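Local coordinates for putative branched-chain amino acid ABC transporter, periplasmic branched-chain amino acid-binding protein (Pseudomonas protegens Pf-5, PDB 4RU0) that probably captures a small solute, perhaps a branched-chain amino acid, outside the inner membrane and delivers it to an ABC transporter for uptake, at residues 37-42 and 110-115; 53-58 and 325-330; 291-296 and 378-383. All coordinates share one frame; numbering follows the deposited sequence.

Overall arrangement
All three contacts are buried, each about 12 to 13 Å from the chain centre. Contact 2 lies between the other two in space, and along the chain its segments alternate with those of each. Contact 1 joins the end of strand 34-40 to the loop before helix 114-126, through one hydrogen bond from a side-chain amide and two waters. Contact 2 packs helix 47-67, which follows that strand, on helix 325-348 without a direct hydrogen bond. It touches both others: Trp54 NE1 bonds Tyr41 O and Asn328 ND2 bonds Pro293 O, both at 2.8 Å. Contact 3, two loops bridged by one water, has its nearest atoms about 9 Å from contact 1. Contact 1 alone includes a ligand-pocket residue, Tyr41.

Contact 1: 37-42 and 110-115; sequences PLATYR and QPNGAP
Asn112 reaches across to the backbone of Ala39, its ND2 donating to Ala39 O at 2.9 Å. The bond is nearly straight, with 170° at the hydrogen. The acceptor lies in the plane of the Asn112 amide, while the donor is tilted 32° from the carbonyl plane of Ala39. CG stands beside the backbone N (chi1 -61°); CB, 3.4 Å from Ala39 O, packs against the oxygen that ND2 bonds. The other end of the amide, OD1, has a weak bond from Asn333 ND2, so both ends of the group are engaged.

Ala39 answers with its methyl, which points at the loop: CB rests 3.5 Å from Pro111 O, with Gln110 O a little farther off. Tyr41 comes in from the end of the strand and meets the loop by its edge, CE2 lying 3.8 Å from Asn112 O, which sits in the plane of the ring.

Beyond the Asn112 amide, two waters fill the join between Pro37 and Gln110. Water 1 accepts from Ala39 N at 2.9 Å and lies 2.6 Å from Gln110 O. Water 2 accepts from Gln110 N, and OE1 of the same residue is 2.8 Å away. Pro37 O is within bonding distance of both waters.

Trp54 and Trp85 each meet the Tyr41 ring edge-to-face, and Tyr41 OH makes a weak bond to the bound pentaoxaheptadecane. Gly113 is the N-cap of helix 114-126. Pocket residues on loops after the strands, such as Tyr41 here, are consistent with the ligand cleft of periplasmic binding proteins of the leucine-binding family.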
ATOM      1  N   PRO A  37      14.745  -6.496  -8.913  1.00 43.42           N
ATOM      2  CA  PRO A  37      14.765  -5.183  -9.561  1.00 42.70           C
ATOM      3  C   PRO A  37      14.236  -4.089  -8.634  1.00 49.16           C
ATOM      4  O   PRO A  37      13.245  -4.299  -7.929  1.00 41.60           O
ATOM      5  CB  PRO A  37      13.850  -5.378 -10.775  1.00 41.05           C
ATOM      6  CG  PRO A  37      12.955  -6.506 -10.399  1.00 40.53           C
ATOM      7  CD  PRO A  37      13.781  -7.412  -9.544  1.00 42.23           C
ATOM      8  N   LEU A  38      14.910  -2.942  -8.623  1.00 46.87           N
ATOM      9  CA  LEU A  38      14.492  -1.825  -7.786  1.00 44.68           C
ATOM     10  C   LEU A  38      14.252  -0.569  -8.620  1.00 41.93           C
ATOM     11  O   LEU A  38      15.193   0.074  -9.081  1.00 42.78           O
ATOM     12  CB  LEU A  38      15.532  -1.547  -6.699  1.00 44.70           C
ATOM     13  CG  LEU A  38      15.685  -2.653  -5.652  1.00 54.31           C
ATOM     14  CD1 LEU A  38      16.692  -2.254  -4.588  1.00 47.72           C
ATOM     15  CD2 LEU A  38      14.338  -2.991  -5.022  1.00 44.48           C
ATOM     16  N   ALA A  39      12.979  -0.238  -8.817  1.00 40.35           N
ATOM     17  CA  ALA A  39      12.597   0.965  -9.548  1.00 41.31           C
ATOM     18  C   ALA A  39      12.424   2.117  -8.565  1.00 41.99           C
ATOM     19  O   ALA A  39      11.432   2.181  -7.837  1.00 39.30           O
ATOM     20  CB  ALA A  39      11.317   0.731 -10.344  1.00 37.82           C
ATOM     21  N   THR A  40      13.398   3.021  -8.541  1.00 41.15           N
ATOM     22  CA  THR A  40      13.456   4.039  -7.497  1.00 41.95           C
ATOM     23  C   THR A  40      13.597   5.444  -8.060  1.00 45.08           C
ATOM     24  O   THR A  40      14.048   5.627  -9.193  1.00 46.89           O
ATOM     25  CB  THR A  40      14.638   3.785  -6.535  1.00 48.48           C
ATOM     26  OG1 THR A  40      15.872   3.907  -7.254  1.00 53.50           O
ATOM     27  CG2 THR A  40      14.547   2.396  -5.915  1.00 43.99           C
ATOM     28  N   TYR A  41      13.204   6.434  -7.264  1.00 42.35           N
ATOM     29  CA  TYR A  41      13.480   7.823  -7.597  1.00 42.89           C
ATOM     30  C   TYR A  41      14.328   8.476  -6.510  1.00 53.09           C
ATOM     31  O   TYR A  41      14.003   8.403  -5.327  1.00 49.54           O
ATOM     32  CB  TYR A  41      12.182   8.618  -7.819  1.00 41.63           C
ATOM     33  CG  TYR A  41      11.047   8.311  -6.864  1.00 49.61           C
ATOM     34  CD1 TYR A  41      10.935   8.969  -5.643  1.00 53.50           C
ATOM     35  CD2 TYR A  41      10.062   7.388  -7.199  1.00 46.32           C
ATOM     36  CE1 TYR A  41       9.889   8.698  -4.777  1.00 41.11           C
ATOM     37  CE2 TYR A  41       9.015   7.111  -6.340  1.00 45.78           C
ATOM     38  CZ  TYR A  41       8.932   7.768  -5.130  1.00 46.08           C
ATOM     39  OH  TYR A  41       7.892   7.487  -4.275  1.00 44.32           O
ATOM     40  N   ARG A  42      15.428   9.098  -6.927  1.00 54.69           N
ATOM     41  CA  ARG A  42      16.302   9.822  -6.010  1.00 55.64           C
ATOM     42  C   ARG A  42      16.515  11.249  -6.491  1.00 57.67           C
ATOM     43  O   ARG A  42      17.349  11.980  -5.964  1.00 70.52           O
ATOM     44  CB  ARG A  42      17.641   9.104  -5.862  1.00 49.61           C
ATOM     45  CG  ARG A  42      17.522   7.761  -5.171  1.00 49.45           C
ATOM     46  CD  ARG A  42      18.846   7.032  -5.129  1.00 51.10           C
ATOM     47  NE  ARG A  42      18.734   5.776  -4.394  1.00 51.15           N
ATOM     48  CZ  ARG A  42      18.794   5.681  -3.070  1.00 52.24           C
ATOM     49  NH1 ARG A  42      18.964   6.773  -2.334  1.00 53.37           N
ATOM     50  NH2 ARG A  42      18.684   4.496  -2.482  1.00 52.30           N
ATOM     51  N   GLN A 110       8.180  -4.621  -8.842  1.00 35.89           N
ATOM     52  CA  GLN A 110       7.490  -3.540  -8.133  1.00 35.42           C
ATOM     53  C   GLN A 110       7.854  -2.188  -8.724  1.00 35.32           C
ATOM     54  O   GLN A 110       8.919  -1.648  -8.435  1.00 50.12           O
ATOM     55  CB  GLN A 110       7.836  -3.563  -6.644  1.00 36.51           C
ATOM     56  CG  GLN A 110       7.348  -4.797  -5.917  1.00 36.65           C
ATOM     57  CD  GLN A 110       8.332  -5.290  -4.871  1.00 38.31           C
ATOM     58  OE1 GLN A 110       9.536  -5.355  -5.119  1.00 43.67           O
ATOM     59  NE2 GLN A 110       7.823  -5.640  -3.695  1.00 38.61           N
ATOM     60  N   PRO A 111       6.969  -1.636  -9.564  1.00 34.12           N
ATOM     61  CA  PRO A 111       7.254  -0.366 -10.245  1.00 37.87           C
ATOM     62  C   PRO A 111       7.389   0.825  -9.292  1.00 34.63           C
ATOM     63  O   PRO A 111       8.033   1.804  -9.655  1.00 35.10           O
ATOM     64  CB  PRO A 111       6.048  -0.187 -11.180  1.00 32.70           C
ATOM     65  CG  PRO A 111       4.992  -1.077 -10.643  1.00 35.10           C
ATOM     66  CD  PRO A 111       5.697  -2.230 -10.005  1.00 32.91           C
ATOM     67  N   ASN A 112       6.807   0.730  -8.100  1.00 34.68           N
ATOM     68  CA  ASN A 112       6.857   1.819  -7.123  1.00 35.30           C
ATOM     69  C   ASN A 112       6.380   3.142  -7.720  1.00 34.79           C
ATOM     70  O   ASN A 112       7.083   4.151  -7.666  1.00 35.60           O
ATOM     71  CB  ASN A 112       8.273   1.980  -6.565  1.00 36.86           C
ATOM     72  CG  ASN A 112       8.768   0.731  -5.853  1.00 38.38           C
ATOM     73  OD1 ASN A 112       8.023   0.086  -5.119  1.00 38.29           O
ATOM     74  ND2 ASN A 112      10.033   0.380  -6.075  1.00 38.74           N
ATOM     75  N   GLY A 113       5.184   3.127  -8.295  1.00 33.58           N
ATOM     76  CA  GLY A 113       4.674   4.272  -9.027  1.00 33.14           C
ATOM     77  C   GLY A 113       3.382   3.950  -9.754  1.00 31.89           C
ATOM     78  O   GLY A 113       3.333   3.060 -10.603  1.00 31.34           O
ATOM     79  N   ALA A 114       2.328   4.678  -9.411  1.00 24.38           N
ATOM     80  CA  ALA A 114       1.004   4.444  -9.978  1.00 23.78           C
ATOM     81  C   ALA A 114       0.942   4.624 -11.507  1.00 24.11           C
ATOM     82  O   ALA A 114       0.441   3.735 -12.197  1.00 23.33           O
ATOM     83  CB  ALA A 114      -0.015   5.340  -9.293  1.00 24.05           C
ATOM     84  N   PRO A 115       1.450   5.755 -12.047  1.00 30.87           N
ATOM     85  CA  PRO A 115       1.381   5.905 -13.510  1.00 33.88           C
ATOM     86  C   PRO A 115       2.184   4.846 -14.271  1.00 37.49           C
ATOM     87  O   PRO A 115       1.737   4.366 -15.321  1.00 35.79           O
ATOM     88  CB  PRO A 115       1.975   7.300 -13.753  1.00 37.20           C
ATOM     89  CG  PRO A 115       1.821   8.017 -12.449  1.00 25.96           C
ATOM     90  CD  PRO A 115       2.019   6.958 -11.412  1.00 30.34           C
TER
HETATM   91  O   HOH W   1      11.340  -2.208  -7.537  1.00 35.37           O
HETATM   92  O   HOH W   2      10.720  -5.356  -7.696  1.00 36.01           O

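Contact 2: 53-58 and 325-330; sequences VWAGMI and VYYNSG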
ATOM      1  N   VAL A  53      11.982   4.945   1.606  1.00 46.95           N
ATOM      2  CA  VAL A  53      11.363   3.706   1.147  1.00 45.59           C
ATOM      3  C   VAL A  53      12.397   2.723   0.588  1.00 46.21           C
ATOM      4  O   VAL A  53      12.395   1.541   0.945  1.00 46.40           O
ATOM      5  CB  VAL A  53      10.302   3.963   0.060  1.00 43.57           C
ATOM      6  CG1 VAL A  53       9.614   2.663  -0.320  1.00 42.33           C
ATOM      7  CG2 VAL A  53       9.280   4.986   0.537  1.00 43.06           C
ATOM      8  N   TRP A  54      13.273   3.209  -0.289  1.00 46.62           N
ATOM      9  CA  TRP A  54      14.264   2.338  -0.920  1.00 47.25           C
ATOM     10  C   TRP A  54      15.208   1.762   0.127  1.00 55.80           C
ATOM     11  O   TRP A  54      15.566   0.582   0.069  1.00 54.23           O
ATOM     12  CB  TRP A  54      15.066   3.082  -1.998  1.00 47.51           C
ATOM     13  CG  TRP A  54      14.298   4.109  -2.798  1.00 46.08           C
ATOM     14  CD1 TRP A  54      14.757   5.332  -3.201  1.00 46.60           C
ATOM     15  CD2 TRP A  54      12.949   4.008  -3.287  1.00 44.08           C
ATOM     16  NE1 TRP A  54      13.782   5.996  -3.909  1.00 45.05           N
ATOM     17  CE2 TRP A  54      12.664   5.206  -3.974  1.00 43.51           C
ATOM     18  CE3 TRP A  54      11.958   3.022  -3.214  1.00 42.84           C
ATOM     19  CZ2 TRP A  54      11.433   5.446  -4.578  1.00 41.80           C
ATOM     20  CZ3 TRP A  54      10.737   3.264  -3.810  1.00 41.13           C
ATOM     21  CH2 TRP A  54      10.485   4.465  -4.485  1.00 40.64           C
ATOM     22  N   ALA A  55      15.594   2.597   1.088  1.00 58.43           N
ATOM     23  CA  ALA A  55      16.494   2.178   2.156  1.00 52.91           C
ATOM     24  C   ALA A  55      15.880   1.048   2.977  1.00 53.99           C
ATOM     25  O   ALA A  55      16.594   0.180   3.484  1.00 54.25           O
ATOM     26  CB  ALA A  55      16.841   3.357   3.048  1.00 54.38           C
ATOM     27  N   GLY A  56      14.556   1.059   3.098  1.00 51.05           N
ATOM     28  CA  GLY A  56      13.842  -0.009   3.776  1.00 50.72           C
ATOM     29  C   GLY A  56      13.928  -1.320   3.012  1.00 53.52           C
ATOM     30  O   GLY A  56      14.180  -2.375   3.597  1.00 53.35           O
HETATM   31  N   MSE A  57      13.685  -1.249   1.716  1.00 51.01           N
HETATM   32  CA  MSE A  57      13.781  -2.412   0.884  1.00 51.90           C
HETATM   33  C   MSE A  57      15.192  -2.931   0.851  1.00 50.10           C
HETATM   34  O   MSE A  57      15.410  -4.138   0.995  1.00 50.75           O
HETATM   35  CB  MSE A  57      13.372  -1.967  -0.507  1.00 46.47           C
HETATM   36  CG  MSE A  57      11.874  -2.078  -0.729  1.00 44.48           C
HETATM   37 SE   MSE A  57      11.421  -1.245  -2.434  0.84 64.61          SE
HETATM   38  CE  MSE A  57      10.474  -2.795  -3.133  1.00 61.56           C
ATOM     39  N   ILE A  58      16.159  -2.049   0.686  1.00 51.17           N
ATOM     40  CA  ILE A  58      17.525  -2.499   0.608  1.00 61.20           C
ATOM     41  C   ILE A  58      18.003  -3.157   1.904  1.00 62.98           C
ATOM     42  O   ILE A  58      18.560  -4.241   1.864  1.00 56.12           O
ATOM     43  CB  ILE A  58      18.465  -1.344   0.210  1.00 63.60           C
ATOM     44  CG1 ILE A  58      18.176  -0.896  -1.219  1.00 52.29           C
ATOM     45  CG2 ILE A  58      19.913  -1.773   0.307  1.00 56.33           C
ATOM     46  CD1 ILE A  58      18.632   0.508  -1.537  1.00 52.64           C
ATOM     47  N   VAL A 325       7.152   5.902   8.341  1.00 53.34           N
ATOM     48  CA  VAL A 325       6.154   5.111   7.635  1.00 50.50           C
ATOM     49  C   VAL A 325       6.683   4.747   6.244  1.00 47.21           C
ATOM     50  O   VAL A 325       6.444   3.678   5.736  1.00 46.23           O
ATOM     51  CB  VAL A 325       4.770   5.812   7.634  1.00 46.88           C
ATOM     52  CG1 VAL A 325       3.756   5.158   6.719  1.00 45.18           C
ATOM     53  CG2 VAL A 325       4.232   5.936   9.039  1.00 69.57           C
ATOM     54  N   TYR A 326       7.410   5.674   5.659  1.00 47.58           N
ATOM     55  CA  TYR A 326       8.060   5.448   4.404  1.00 52.40           C
ATOM     56  C   TYR A 326       9.082   4.314   4.490  1.00 52.95           C
ATOM     57  O   TYR A 326       9.112   3.449   3.637  1.00 49.80           O
ATOM     58  CB  TYR A 326       8.737   6.735   3.978  1.00 47.62           C
ATOM     59  CG  TYR A 326       7.769   7.812   3.590  1.00 46.44           C
ATOM     60  CD1 TYR A 326       6.673   7.524   2.821  1.00 60.28           C
ATOM     61  CD2 TYR A 326       7.955   9.119   3.985  1.00 57.60           C
ATOM     62  CE1 TYR A 326       5.778   8.502   2.452  1.00 62.39           C
ATOM     63  CE2 TYR A 326       7.063  10.107   3.625  1.00 61.16           C
ATOM     64  CZ  TYR A 326       5.976   9.790   2.852  1.00 61.94           C
ATOM     65  OH  TYR A 326       5.079  10.756   2.465  1.00 63.36           O
ATOM     66  N   TYR A 327       9.881   4.293   5.543  1.00 50.16           N
ATOM     67  CA  TYR A 327      10.858   3.244   5.723  1.00 51.49           C
ATOM     68  C   TYR A 327      10.191   1.904   5.897  1.00 50.70           C
ATOM     69  O   TYR A 327      10.661   0.894   5.419  1.00 55.43           O
ATOM     70  CB  TYR A 327      11.784   3.551   6.905  1.00 54.14           C
ATOM     71  CG  TYR A 327      12.878   2.539   7.089  1.00 56.68           C
ATOM     72  CD1 TYR A 327      12.615   1.314   7.654  1.00 56.09           C
ATOM     73  CD2 TYR A 327      14.166   2.801   6.671  1.00 57.22           C
ATOM     74  CE1 TYR A 327      13.601   0.383   7.805  1.00 61.79           C
ATOM     75  CE2 TYR A 327      15.163   1.874   6.818  1.00 58.88           C
ATOM     76  CZ  TYR A 327      14.876   0.669   7.389  1.00 59.84           C
ATOM     77  OH  TYR A 327      15.856  -0.265   7.546  1.00 60.94           O
ATOM     78  N   ASN A 328       9.092   1.899   6.618  1.00 50.12           N
ATOM     79  CA  ASN A 328       8.404   0.660   6.948  1.00 49.60           C
ATOM     80  C   ASN A 328       7.627   0.092   5.771  1.00 47.35           C
ATOM     81  O   ASN A 328       7.407  -1.117   5.693  1.00 47.03           O
ATOM     82  CB  ASN A 328       7.473   0.875   8.140  1.00 49.87           C
ATOM     83  CG  ASN A 328       8.232   1.158   9.424  1.00 62.32           C
ATOM     84  OD1 ASN A 328       9.417   1.498   9.397  1.00 60.38           O
ATOM     85  ND2 ASN A 328       7.552   1.017  10.557  1.00 52.97           N
ATOM     86  N   SER A 329       7.207   0.960   4.856  1.00 45.91           N
ATOM     87  CA  SER A 329       6.566   0.493   3.637  1.00 43.96           C
ATOM     88  C   SER A 329       7.601  -0.254   2.805  1.00 50.52           C
ATOM     89  O   SER A 329       7.288  -1.253   2.167  1.00 48.27           O
ATOM     90  CB  SER A 329       5.955   1.652   2.844  1.00 42.63           C
ATOM     91  OG  SER A 329       6.952   2.529   2.355  1.00 48.27           O
ATOM     92  N   GLY A 330       8.838   0.231   2.835  1.00 54.72           N
ATOM     93  CA  GLY A 330       9.934  -0.437   2.162  1.00 46.43           C
ATOM     94  C   GLY A 330      10.152  -1.828   2.729  1.00 52.94           C
ATOM     95  O   GLY A 330      10.360  -2.789   1.985  1.00 46.95           O
TER
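Helices 53-58 and 325-330 run in roughly the same direction, their axes crossing at -38° and closing to 6.5 Å. The backbones come nearest at Gly56 and Gly330, whose CA atoms are 4.2 Å apart. A CB on Gly56 would collide with Tyr327 O, and one on Gly330 with Val53 O. Without side chains there, backbone meets backbone: Val53 CA lies 3.4 Å from Tyr326 O, and Gly330 CA lies as far from Val53 O, both as CA-H...O contacts.

Tyr327 lays its ring over Gly56, whose CA stands above the ring centre, 3.8 Å from the centroid and 12° off the normal, a CH-pi contact. CG anti to the backbone N (chi1 -176°) starts the side chain back toward the other helix, although its CB points away from it. Its hydroxyl is bonded to Asp59 OD1, which holds the far end of the ring. An alanine in place of Tyr327 would probably open a gap over Gly56 and leave Asp59 without this hydroxyl partner.

Val53 straddles the other flank, CG2 meeting Tyr326 CB at 3.9 Å and both methyls touching Ser329 OG. That hydroxyl donates to Tyr326 O, within its own helix, at 2.7 Å. Selenomethionine Met57 brings CG against Gly330 O.

Around this glycine-mediated pair, Trp54 and Ile58 turn to strand 34-40, Tyr327 also packs on Leu304 of helix 299-309, and Met57 lies against Asn333 and Ala334 farther along helix 325-348.

Contact 3: 291-296 and 378-383; sequences PYPAGS and LGLMQN
The loop leaving strand 287-290 of the mixed sheet passes here against the loop between helix 369-375 and strand 384-385, in the interior of this periplasmic-binding-protein fold. Pro293 and Leu380 carry the apolar part of the join, their side chains crossing obliquely. Leu380 has CG anti to its backbone N (chi1 -173°), which leads the chain on to CD1, the branch that meets Pro293. CD1 touches Pro293 twice, at the carbonyl O, 3.5 Å away, and at ring atom CD, 4.2 Å away.

The proline ring in turn offers its carbons to backbone oxygens. Pro293 CG lies 3.5 Å from Gly379 O, and CD is equally close to Leu380 O. Tyr292 takes part through its backbone, its CA also near Leu380 O, while the end of its side chain leads away, one ring face against CG of Pro291 and its side chain touching Trp269 of the ligand pocket.

At Pro291 the contact becomes polar. Its carbonyl oxygen stands 3.4 Å from Leu380 O, two acceptors that cannot bond each other. Water 3 takes up Pro291 O instead, donating to it at 2.5 Å. The same water accepts from Gln382 twice, from the backbone N at 3.1 Å and from the side-chain NE2 at 3.0 Å, so one residue grips it by two N-H groups. NE2 also donates to Ala396 O on strand 396-402, which helps to fix the amide that holds the water.

Asn328 ND2 of helix 325-348 bonds Gly295 O as well as Pro293 O, so one amide holds two carbonyls of the 291-296 loop. Between these two loops the direct contacts are apolar carbons and carbonyl oxygens, and the polar link goes through water 3, which joins a carbonyl to the two donors of Gln382.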
ATOM      1  N   PRO A 291      -1.324   0.371   6.449  1.00 31.53           N
ATOM      2  CA  PRO A 291      -1.050  -1.063   6.385  1.00 43.08           C
ATOM      3  C   PRO A 291       0.365  -1.373   6.866  1.00 49.17           C
ATOM      4  O   PRO A 291       0.741  -2.542   6.968  1.00 59.44           O
ATOM      5  CB  PRO A 291      -1.211  -1.375   4.899  1.00 31.44           C
ATOM      6  CG  PRO A 291      -0.714  -0.137   4.238  1.00 30.81           C
ATOM      7  CD  PRO A 291      -1.052   1.029   5.161  1.00 33.55           C
ATOM      8  N   TYR A 292       1.139  -0.331   7.119  1.00 43.99           N
ATOM      9  CA  TYR A 292       2.481  -0.462   7.659  1.00 50.20           C
ATOM     10  C   TYR A 292       2.834   0.655   8.645  1.00 52.09           C
ATOM     11  O   TYR A 292       3.529   1.589   8.290  1.00 55.07           O
ATOM     12  CB  TYR A 292       3.517  -0.539   6.536  1.00 38.86           C
ATOM     13  CG  TYR A 292       3.128   0.175   5.266  1.00 43.58           C
ATOM     14  CD1 TYR A 292       3.110   1.544   5.208  1.00 41.53           C
ATOM     15  CD2 TYR A 292       2.798  -0.527   4.125  1.00 35.74           C
ATOM     16  CE1 TYR A 292       2.773   2.203   4.059  1.00 42.29           C
ATOM     17  CE2 TYR A 292       2.451   0.125   2.975  1.00 50.01           C
ATOM     18  CZ  TYR A 292       2.439   1.495   2.949  1.00 47.67           C
ATOM     19  OH  TYR A 292       2.093   2.166   1.812  1.00 45.35           O
ATOM     20  N   PRO A 293       2.350   0.549   9.872  1.00 49.06           N
ATOM     21  CA  PRO A 293       2.466   1.600  10.894  1.00 40.54           C
ATOM     22  C   PRO A 293       3.901   2.049  11.168  1.00 52.97           C
ATOM     23  O   PRO A 293       4.827   1.232  11.163  1.00 44.60           O
ATOM     24  CB  PRO A 293       1.873   0.942  12.144  1.00 41.34           C
ATOM     25  CG  PRO A 293       1.984  -0.526  11.897  1.00 50.22           C
ATOM     26  CD  PRO A 293       1.764  -0.686  10.421  1.00 47.58           C
ATOM     27  N   ALA A 294       4.071   3.346  11.398  1.00 42.80           N
ATOM     28  CA  ALA A 294       5.357   3.883  11.826  1.00 56.09           C
ATOM     29  C   ALA A 294       5.778   3.263  13.156  1.00 47.56           C
ATOM     30  O   ALA A 294       4.936   2.844  13.950  1.00 66.05           O
ATOM     31  CB  ALA A 294       5.289   5.399  11.945  1.00 53.45           C
ATOM     32  N   GLY A 295       7.085   3.202  13.389  1.00 50.00           N
ATOM     33  CA  GLY A 295       7.619   2.645  14.618  1.00 52.61           C
ATOM     34  C   GLY A 295       8.916   1.904  14.372  1.00 57.17           C
ATOM     35  O   GLY A 295       9.045   1.173  13.391  1.00 54.04           O
ATOM     36  N   SER A 296       9.882   2.096  15.263  1.00 62.20           N
ATOM     37  CA  SER A 296      11.180   1.444  15.132  1.00 65.87           C
ATOM     38  C   SER A 296      11.406   0.454  16.265  1.00 68.29           C
ATOM     39  O   SER A 296      12.545   0.110  16.591  1.00 64.74           O
ATOM     40  CB  SER A 296      12.300   2.484  15.109  1.00 68.24           C
ATOM     41  OG  SER A 296      12.245   3.312  16.259  1.00 62.64           O
ATOM     42  N   LEU A 378       5.132  -9.032  13.316  1.00 61.09           N
ATOM     43  CA  LEU A 378       3.843  -9.238  13.977  1.00 59.28           C
ATOM     44  C   LEU A 378       2.982  -7.973  14.043  1.00 76.65           C
ATOM     45  O   LEU A 378       1.821  -7.985  13.624  1.00 78.54           O
ATOM     46  CB  LEU A 378       4.051  -9.794  15.382  1.00 61.59           C
ATOM     47  CG  LEU A 378       2.779 -10.361  16.011  1.00 66.27           C
ATOM     48  CD1 LEU A 378       2.126 -11.372  15.076  1.00 61.59           C
ATOM     49  CD2 LEU A 378       3.078 -10.989  17.361  1.00 67.00           C
ATOM     50  N   GLY A 379       3.539  -6.880  14.552  1.00 58.47           N
ATOM     51  CA  GLY A 379       2.778  -5.642  14.614  1.00 57.39           C
ATOM     52  C   GLY A 379       2.850  -4.792  13.354  1.00 65.54           C
ATOM     53  O   GLY A 379       2.100  -3.820  13.204  1.00 54.45           O
ATOM     54  N   LEU A 380       3.750  -5.160  12.442  1.00 55.27           N
ATOM     55  CA  LEU A 380       4.075  -4.317  11.297  1.00 53.88           C
ATOM     56  C   LEU A 380       3.278  -4.678  10.043  1.00 53.84           C
ATOM     57  O   LEU A 380       2.860  -3.800   9.286  1.00 51.14           O
ATOM     58  CB  LEU A 380       5.576  -4.405  11.006  1.00 54.74           C
ATOM     59  CG  LEU A 380       6.156  -3.464   9.953  1.00 53.75           C
ATOM     60  CD1 LEU A 380       5.720  -2.028  10.205  1.00 53.22           C
ATOM     61  CD2 LEU A 380       7.673  -3.568   9.954  1.00 55.05           C
HETATM   62  N   MSE A 381       3.071  -5.971   9.830  1.00 54.06           N
HETATM   63  CA  MSE A 381       2.384  -6.454   8.640  1.00 50.90           C
HETATM   64  C   MSE A 381       1.246  -7.394   9.018  1.00 51.04           C
HETATM   65  O   MSE A 381       1.366  -8.177   9.958  1.00 69.82           O
HETATM   66  CB  MSE A 381       3.371  -7.161   7.710  1.00 50.95           C
HETATM   67  CG  MSE A 381       2.738  -7.809   6.486  1.00 60.37           C
HETATM   68 SE   MSE A 381       4.013  -8.946   5.534  1.00117.20          SE
HETATM   69  CE  MSE A 381       5.472  -7.670   5.450  1.00 56.73           C
ATOM     70  N   GLN A 382       0.140  -7.312   8.287  1.00 49.68           N
ATOM     71  CA  GLN A 382      -1.013  -8.165   8.551  1.00 49.80           C
ATOM     72  C   GLN A 382      -0.825  -9.569   7.983  1.00 50.13           C
ATOM     73  O   GLN A 382       0.163  -9.847   7.302  1.00 50.13           O
ATOM     74  CB  GLN A 382      -2.277  -7.532   7.967  1.00 48.36           C
ATOM     75  CG  GLN A 382      -2.267  -7.417   6.453  1.00 46.96           C
ATOM     76  CD  GLN A 382      -3.357  -6.502   5.930  1.00 45.67           C
ATOM     77  OE1 GLN A 382      -4.462  -6.947   5.615  1.00 45.26           O
ATOM     78  NE2 GLN A 382      -3.047  -5.214   5.830  1.00 45.14           N
ATOM     79  N   ASN A 383      -1.775 -10.452   8.273  1.00 50.52           N
ATOM     80  CA  ASN A 383      -1.823 -11.760   7.633  1.00 50.74           C
ATOM     81  C   ASN A 383      -2.097 -11.623   6.138  1.00 49.18           C
ATOM     82  O   ASN A 383      -2.769 -10.687   5.702  1.00 58.29           O
ATOM     83  CB  ASN A 383      -2.895 -12.649   8.276  1.00 51.56           C
ATOM     84  CG  ASN A 383      -2.512 -13.120   9.670  1.00 59.80           C
ATOM     85  OD1 ASN A 383      -1.632 -12.549  10.315  1.00 60.70           O
ATOM     86  ND2 ASN A 383      -3.173 -14.173  10.140  1.00 59.95           N
TER
HETATM   87  O   HOH W   3      -0.144  -4.811   6.500  1.00 50.62           O